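Local coordinates for protein succinylglutamate desuccinylase (Chromobacterium violaceum, PDB 1YW4) that probably hydrolyses N-succinyl-L-glutamate to succinate and L-glutamate, the last step of arginine breakdown by the AST pathway, with one zinc ion per subunit, at residues Val37-Asp42 / Leu78-Arg83; Tyr103-Leu108 / Leu119-Arg124. All coordinates share one frame; numbering follows the deposited sequence.

Contact 1: residues Val37-Asp42 / Leu78-Arg83; sequences VELNGD and LALNCR
Arg83 runs its CG, CD and NE past the carbonyl oxygens of Asn40 and Gly41, while the tip of its side chain turns to other partners; its CA lies 4.7 Å from the CA of Gly41. CB sits only loosely beside the carbonyl oxygen of Asn40. CG, held anti to the carbonyl carbon (chi1 -70°), has both carbonyl oxygens on one side, Gly41 O at 3.7 Å and Asn40 O at 3.8 Å, and CD stays beside the former. The chain bends at chi3 (71°). NE then donates to Gly41 O over 3.0 Å. The bond is nearly straight (162° at the hydrogen). That oxygen lies at the guanidinium edge, in its plane, and receives the N-H on a lone pair in its own carbonyl plane. At the tip, NH1 donates a hydrogen bond to a water, which in turn donates to Glu38 OE1 at 2.6 Å. The direct separation of Glu38 OE1 from Arg83 NH1 is 4.1 Å, with the oxygen well out of the guanidinium plane, so any attraction is probably only electrostatic, with no N-H pointing at the oxygen. NH2 turns to Ser48 OG and Phe135 O, and the Phe135 ring adds a cation-pi contact.

This is where strand 36-39 ends beside the start of strand 83-88, its antiparallel neighbour in the sheet of the zinc-carboxypeptidase-like catalytic domain; backbone hydrogen bonds of Leu39 with Leu84 and of Val37 with Val86 continue the pairing. The loop ahead of strand 83-88 contributes Leu80. Its methyl CD2 presses on Leu39 CB at 3.5 Å, a tight carbon contact, and on Asn40 CB at 3.6 Å. Asn40 CB also rests against Cys82 O. Leu70 of helix 61-75 touches Leu39, and Leu240 of helix 230-241 touches Leu80.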
# COMPACT_ATOMS: atom_id res chain seq x y z
N VAL A 37 -34.98 1.26 18.93
CA VAL A 37 -35.70 2.47 19.32
C VAL A 37 -35.16 3.73 18.61
O VAL A 37 -33.95 3.99 18.59
CB VAL A 37 -35.68 2.66 20.88
CG1 VAL A 37 -34.24 2.79 21.39
CG2 VAL A 37 -36.53 3.87 21.29
N GLU A 38 -36.08 4.48 18.02
CA GLU A 38 -35.76 5.69 17.30
C GLU A 38 -36.16 6.92 18.10
O GLU A 38 -37.30 7.03 18.54
CB GLU A 38 -36.50 5.68 15.97
CG GLU A 38 -36.25 6.89 15.11
CD GLU A 38 -37.29 7.03 14.03
OE1 GLU A 38 -36.99 6.72 12.87
OE2 GLU A 38 -38.43 7.44 14.35
N LEU A 39 -35.21 7.84 18.30
CA LEU A 39 -35.48 9.07 19.06
C LEU A 39 -35.30 10.29 18.15
O LEU A 39 -34.36 10.34 17.37
CB LEU A 39 -34.54 9.17 20.28
CG LEU A 39 -34.56 8.06 21.35
CD1 LEU A 39 -33.74 6.88 20.84
CD2 LEU A 39 -33.97 8.56 22.66
N ASN A 40 -36.21 11.25 18.26
CA ASN A 40 -36.14 12.48 17.45
C ASN A 40 -36.10 12.17 15.96
O ASN A 40 -35.50 12.90 15.16
CB ASN A 40 -34.89 13.28 17.84
CG ASN A 40 -34.95 14.73 17.39
OD1 ASN A 40 -33.91 15.35 17.12
ND2 ASN A 40 -36.15 15.28 17.30
N GLY A 41 -36.75 11.07 15.57
CA GLY A 41 -36.78 10.68 14.17
C GLY A 41 -37.41 11.71 13.23
O GLY A 41 -37.02 11.82 12.07
N ASP A 42 -38.38 12.46 13.73
CA ASP A 42 -39.05 13.47 12.92
C ASP A 42 -38.23 14.74 12.68
O ASP A 42 -38.70 15.66 12.01
CB ASP A 42 -40.40 13.85 13.54
CG ASP A 42 -41.35 12.69 13.61
OD1 ASP A 42 -41.18 11.73 12.84
OD2 ASP A 42 -42.29 12.72 14.44
N LEU A 78 -29.21 15.02 28.93
CA LEU A 78 -28.50 15.14 27.66
C LEU A 78 -29.46 15.60 26.57
O LEU A 78 -30.59 15.12 26.48
CB LEU A 78 -27.88 13.78 27.27
CG LEU A 78 -27.02 13.70 26.00
CD1 LEU A 78 -25.74 14.51 26.18
CD2 LEU A 78 -26.68 12.25 25.71
N ALA A 79 -29.01 16.53 25.74
CA ALA A 79 -29.83 17.05 24.66
C ALA A 79 -29.64 16.23 23.39
O ALA A 79 -28.54 15.73 23.13
CB ALA A 79 -29.48 18.51 24.40
N LEU A 80 -30.70 16.10 22.61
CA LEU A 80 -30.64 15.34 21.37
C LEU A 80 -31.05 16.20 20.19
O LEU A 80 -32.19 16.67 20.11
CB LEU A 80 -31.57 14.12 21.45
CG LEU A 80 -31.64 13.21 20.21
CD1 LEU A 80 -30.29 12.56 19.96
CD2 LEU A 80 -32.71 12.15 20.41
N ASN A 81 -30.12 16.41 19.26
CA ASN A 81 -30.39 17.22 18.08
C ASN A 81 -30.10 16.49 16.78
O ASN A 81 -29.77 17.11 15.77
CB ASN A 81 -29.58 18.52 18.15
CG ASN A 81 -30.07 19.43 19.25
OD1 ASN A 81 -31.16 19.99 19.17
ND2 ASN A 81 -29.26 19.58 20.29
N CYS A 82 -30.21 15.17 16.81
CA CYS A 82 -29.99 14.36 15.62
C CYS A 82 -31.07 13.30 15.56
O CYS A 82 -31.75 13.03 16.54
CB CYS A 82 -28.65 13.63 15.67
SG CYS A 82 -27.19 14.57 16.09
N ARG A 83 -31.22 12.69 14.38
CA ARG A 83 -32.16 11.59 14.23
C ARG A 83 -31.33 10.43 14.75
O ARG A 83 -30.29 10.11 14.18
CB ARG A 83 -32.49 11.35 12.76
CG ARG A 83 -33.33 12.44 12.12
CD ARG A 83 -33.65 12.09 10.68
NE ARG A 83 -34.60 10.98 10.57
CZ ARG A 83 -34.37 9.87 9.88
NH1 ARG A 83 -35.29 8.93 9.81
NH2 ARG A 83 -33.21 9.68 9.26
O HOH W 1 -37.74 8.25 10.95

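Contact 2: residues Tyr103-Leu108 / Leu119-Arg124; sequences YDMNRL and LPESVR
Met105 and Glu121 bring their CA atoms to 6.1 Å and Leu108 and Ser122 theirs to 6.2 Å, as a short 3-10 turn at 105-107 lies against the first turn of helix 120-137. Tyr103 N donates to Glu121 OE2 at 3.1 Å; the bond is nearly straight (168°) but meets the oxygen from above the carboxylate plane. The carboxylate is gripped further by the backbone N-H groups of Gly101 and Asn102 and by Asn90 ND2, an array that would favour its charged form. Leu119, the N-cap residue, reaches back with CD1 to Tyr103 CB at 3.6 Å.

In this catalytic domain of the AspA/AstE family the loop runs close to the metal site: Asp104 OD1 accepts from NE2 of the zinc ligand His56. The next residue, Met105, present as selenomethionine, has CG anti to the backbone N (chi1 -174°) and ends in a bend at chi3. Its CE methyl settles among Glu121 O, Glu121 CG at 3.6 Å and Arg124 CG at 3.5 Å. Leu108 CD1 lies 3.6 Å from Ser122 OG, a hydroxyl hydrogen-bonded to His116 O.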
# COMPACT_ATOMS: atom_id res chain seq x y z
N TYR A 103 -25.23 -18.79 15.08
CA TYR A 103 -24.31 -18.25 14.08
C TYR A 103 -23.95 -16.79 14.39
O TYR A 103 -24.80 -16.02 14.85
CB TYR A 103 -24.99 -18.35 12.72
CG TYR A 103 -24.06 -18.41 11.53
CD1 TYR A 103 -23.52 -17.24 10.99
CD2 TYR A 103 -23.77 -19.62 10.91
CE1 TYR A 103 -22.71 -17.28 9.85
CE2 TYR A 103 -22.96 -19.68 9.77
CZ TYR A 103 -22.45 -18.50 9.24
OH TYR A 103 -21.69 -18.54 8.10
N ASP A 104 -22.70 -16.43 14.14
CA ASP A 104 -22.19 -15.08 14.36
C ASP A 104 -23.01 -14.10 13.53
O ASP A 104 -22.94 -14.10 12.29
CB ASP A 104 -20.71 -15.01 13.94
CG ASP A 104 -20.05 -13.68 14.28
OD1 ASP A 104 -20.73 -12.63 14.23
OD2 ASP A 104 -18.84 -13.68 14.59
N MSE A 105 -23.80 -13.25 14.19
CA MSE A 105 -24.63 -12.30 13.47
C MSE A 105 -23.81 -11.36 12.61
O MSE A 105 -24.27 -10.95 11.54
CB MSE A 105 -25.50 -11.50 14.44
CG MSE A 105 -26.50 -10.57 13.73
SE MSE A 105 -27.81 -9.86 14.96
CE MSE A 105 -28.87 -11.46 15.18
N ASN A 106 -22.60 -11.01 13.03
CA ASN A 106 -21.84 -10.11 12.19
C ASN A 106 -21.22 -10.81 11.00
O ASN A 106 -20.26 -10.33 10.39
CB ASN A 106 -20.78 -9.33 12.97
CG ASN A 106 -20.68 -7.89 12.48
OD1 ASN A 106 -21.64 -7.37 11.92
ND2 ASN A 106 -19.54 -7.25 12.70
N ARG A 107 -21.78 -11.97 10.68
CA ARG A 107 -21.37 -12.72 9.51
C ARG A 107 -22.66 -12.97 8.72
O ARG A 107 -22.65 -13.65 7.69
CB ARG A 107 -20.75 -14.06 9.91
CG ARG A 107 -19.37 -13.98 10.52
CD ARG A 107 -18.82 -15.37 10.76
NE ARG A 107 -18.82 -16.15 9.52
CZ ARG A 107 -18.69 -17.48 9.46
NH1 ARG A 107 -18.71 -18.10 8.29
NH2 ARG A 107 -18.56 -18.17 10.59
N LEU A 108 -23.77 -12.41 9.20
CA LEU A 108 -25.06 -12.60 8.53
C LEU A 108 -25.65 -11.37 7.83
O LEU A 108 -26.76 -11.43 7.30
CB LEU A 108 -26.08 -13.14 9.53
CG LEU A 108 -25.83 -14.58 10.00
CD1 LEU A 108 -26.83 -14.93 11.09
CD2 LEU A 108 -25.95 -15.56 8.82
N LEU A 119 -32.26 -19.92 10.76
CA LEU A 119 -31.72 -19.35 11.99
C LEU A 119 -32.39 -18.05 12.43
O LEU A 119 -32.53 -17.12 11.65
CB LEU A 119 -30.21 -19.11 11.87
CG LEU A 119 -29.35 -20.33 11.52
CD1 LEU A 119 -27.91 -19.90 11.30
CD2 LEU A 119 -29.44 -21.36 12.63
N PRO A 120 -32.80 -17.98 13.70
CA PRO A 120 -33.44 -16.78 14.24
C PRO A 120 -32.51 -15.58 14.10
O PRO A 120 -32.96 -14.45 13.90
CB PRO A 120 -33.70 -17.16 15.70
CG PRO A 120 -33.90 -18.65 15.62
CD PRO A 120 -32.79 -19.07 14.69
N GLU A 121 -31.20 -15.81 14.20
CA GLU A 121 -30.24 -14.72 14.06
C GLU A 121 -30.20 -14.18 12.63
O GLU A 121 -29.81 -13.02 12.40
CB GLU A 121 -28.85 -15.17 14.54
CG GLU A 121 -28.67 -14.98 16.04
CD GLU A 121 -27.69 -15.96 16.69
OE1 GLU A 121 -27.07 -15.59 17.71
OE2 GLU A 121 -27.55 -17.10 16.19
N SER A 122 -30.63 -15.00 11.68
CA SER A 122 -30.68 -14.59 10.28
C SER A 122 -31.93 -13.73 10.06
O SER A 122 -31.89 -12.74 9.35
CB SER A 122 -30.75 -15.81 9.34
OG SER A 122 -29.61 -16.64 9.51
N VAL A 123 -33.03 -14.12 10.68
CA VAL A 123 -34.26 -13.35 10.57
C VAL A 123 -34.02 -11.98 11.21
O VAL A 123 -34.44 -10.95 10.69
CB VAL A 123 -35.43 -14.06 11.29
CG1 VAL A 123 -36.70 -13.20 11.22
CG2 VAL A 123 -35.69 -15.42 10.62
N ARG A 124 -33.34 -11.98 12.35
CA ARG A 124 -33.05 -10.74 13.06
C ARG A 124 -32.12 -9.84 12.25
O ARG A 124 -32.33 -8.63 12.15
CB ARG A 124 -32.43 -11.07 14.42
CG ARG A 124 -31.96 -9.86 15.19
CD ARG A 124 -33.10 -8.91 15.54
NE ARG A 124 -32.62 -7.97 16.55
CZ ARG A 124 -33.38 -7.07 17.17
NH1 ARG A 124 -34.67 -6.96 16.89
NH2 ARG A 124 -32.83 -6.29 18.09

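In the fold
Contact 1 is buried, contact 2 partly so; neither touches the other chain, and they hold different elements. Contact 1 fastens the end of strand 36-39 to the loop leading into its sheet neighbour, its centre about 20 Å from the centre of the chain and away from the annotated sites. Contact 2 joins a loop to a helix start, with the side chain of Met105 about 9 Å from the zinc ion. The charges work in opposite senses: in contact 1 an arginine donates to a backbone carbonyl, in contact 2 a glutamate accepts from backbone N-H groups. The nearest atoms of the two contacts are about 8 Å apart. Helix 120-137 relates them, its start forming contact 2 and its Phe135 meeting Arg83.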